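Local coordinates for glutaredoxin (Grx-1) (Archaeoglobus fulgidus, PDB 3IC4), which probably transfers electrons as a small thiol-disulfide redox protein of the glutaredoxin family, within the thioredoxin clan, at residues A[15-20]-A[68-73]. Residues are numbered along the deposited sequence; the frame is centred on the assembly and turned at random.
Sequences LMYGLS and VPVVVK
Tyr17 and Val70 form a hydrogen-bonded antiparallel pair, in which Tyr17 N donates to Val70 O at 2.8 Å and Val70 N returns a bond to Tyr17 O. Leu15 and Val72 repeat the pattern, and the non-hydrogen-bonded pair Met16–Val71 between them brings its CA atoms to 4.4 Å. Beta-branched valines suit this extended backbone. On one face the Tyr17 ring, its CG anti to the carbonyl carbon (chi1 -63°), turns an edge to Val72: Tyr17 CE2 meets Val72 CG2 at 4.0 Å, in the ring plane. On the other, Met16, a selenomethionine, crosses Val71 obliquely, Met16 CG touching Val71 CG2 at 3.9 Å.

Packing thins beyond the strand: Leu19 CG and Val68 CG2 are 4.3 Å apart, and both residues are partly exposed, making this the looser end. Gly18, lacking a side chain, lets Val68 CB approach Gly18 CA to 3.9 Å, with Met16 CE nearby. The peptide bond before Pro69 is cis, a hallmark of the thioredoxin fold, and comes just ahead of strand 70-73.

Strands 15-18 and 70-73 are the central pair of a four-stranded mixed sheet, flanked by strands 40-43 and 76-79. Tyr17 packs on helix 49-63, while Met16, Pro69 and Val71 touch helix 23-35, Met16 reaching Cys25 of the probable CxxC redox motif at that helix's start.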
# COMPACT_ATOMS: atom_id res chain seq x y z
N LEU A 15 -0.09 5.58 -1.10
CA LEU A 15 0.75 4.39 -1.24
C LEU A 15 -0.07 3.14 -0.97
O LEU A 15 -0.76 3.06 0.05
CB LEU A 15 1.89 4.45 -0.19
CG LEU A 15 2.87 3.28 -0.21
CD1 LEU A 15 3.63 3.17 -1.52
CD2 LEU A 15 3.87 3.36 0.95
N MSE A 16 0.06 2.18 -1.88
CA MSE A 16 -0.48 0.84 -1.68
C MSE A 16 0.61 -0.20 -1.43
O MSE A 16 1.62 -0.27 -2.16
CB MSE A 16 -1.27 0.45 -2.92
CG MSE A 16 -1.94 -0.85 -2.81
SE MSE A 16 -2.72 -1.35 -4.50
CE MSE A 16 -2.31 -3.24 -4.48
N TYR A 17 0.36 -1.05 -0.43
CA TYR A 17 1.15 -2.25 -0.18
C TYR A 17 0.30 -3.45 -0.58
O TYR A 17 -0.86 -3.55 -0.20
CB TYR A 17 1.45 -2.39 1.29
CG TYR A 17 2.28 -1.31 1.89
CD1 TYR A 17 3.67 -1.43 1.96
CD2 TYR A 17 1.68 -0.17 2.44
CE1 TYR A 17 4.43 -0.43 2.58
CE2 TYR A 17 2.44 0.81 3.06
CZ TYR A 17 3.79 0.67 3.11
OH TYR A 17 4.48 1.65 3.73
N GLY A 18 0.88 -4.36 -1.35
CA GLY A 18 0.15 -5.57 -1.71
C GLY A 18 1.03 -6.68 -2.27
O GLY A 18 2.22 -6.61 -2.18
N LEU A 19 0.40 -7.74 -2.72
CA LEU A 19 1.05 -8.79 -3.46
C LEU A 19 0.46 -8.79 -4.86
O LEU A 19 -0.75 -8.72 -5.03
CB LEU A 19 0.78 -10.14 -2.83
CG LEU A 19 1.25 -10.35 -1.37
CD1 LEU A 19 0.72 -11.66 -0.92
CD2 LEU A 19 2.74 -10.34 -1.36
N SER A 20 1.33 -9.04 -5.81
CA SER A 20 0.97 -8.91 -7.24
C SER A 20 0.02 -10.02 -7.63
O SER A 20 -0.73 -9.90 -8.64
CB SER A 20 2.23 -8.85 -8.10
OG SER A 20 2.81 -10.13 -8.19
N VAL A 68 -2.99 -7.70 3.55
CA VAL A 68 -2.97 -6.72 2.45
C VAL A 68 -4.25 -6.95 1.62
O VAL A 68 -4.87 -8.00 1.77
CB VAL A 68 -1.68 -6.85 1.54
CG1 VAL A 68 -0.40 -6.43 2.32
CG2 VAL A 68 -1.54 -8.27 1.08
N PRO A 69 -4.68 -5.96 0.80
CA PRO A 69 -3.99 -4.65 0.55
C PRO A 69 -4.09 -3.67 1.69
O PRO A 69 -5.01 -3.70 2.48
CB PRO A 69 -4.75 -4.07 -0.66
CG PRO A 69 -6.17 -4.65 -0.48
CD PRO A 69 -5.90 -6.06 -0.04
N VAL A 70 -3.08 -2.78 1.79
CA VAL A 70 -3.19 -1.60 2.66
C VAL A 70 -2.92 -0.37 1.80
O VAL A 70 -1.96 -0.33 1.01
CB VAL A 70 -2.22 -1.64 3.86
CG1 VAL A 70 -2.21 -0.27 4.66
CG2 VAL A 70 -2.60 -2.80 4.74
N VAL A 71 -3.81 0.58 1.88
CA VAL A 71 -3.64 1.86 1.18
C VAL A 71 -3.56 2.95 2.25
O VAL A 71 -4.40 3.05 3.12
CB VAL A 71 -4.75 2.16 0.16
CG1 VAL A 71 -4.50 3.52 -0.55
CG2 VAL A 71 -4.82 1.05 -0.89
N VAL A 72 -2.52 3.75 2.11
CA VAL A 72 -2.17 4.78 3.09
C VAL A 72 -2.21 6.13 2.44
O VAL A 72 -1.63 6.34 1.34
CB VAL A 72 -0.76 4.58 3.69
CG1 VAL A 72 -0.54 5.66 4.83
CG2 VAL A 72 -0.61 3.13 4.19
N LYS A 73 -2.89 7.06 3.09
CA LYS A 73 -2.83 8.50 2.69
C LYS A 73 -2.68 9.32 3.94
O LYS A 73 -3.63 9.38 4.74
CB LYS A 73 -4.11 8.92 1.96
CG LYS A 73 -4.03 10.32 1.38
CD LYS A 73 -5.30 10.82 0.75
CE LYS A 73 -5.19 12.31 0.47
NZ LYS A 73 -6.04 12.63 -0.71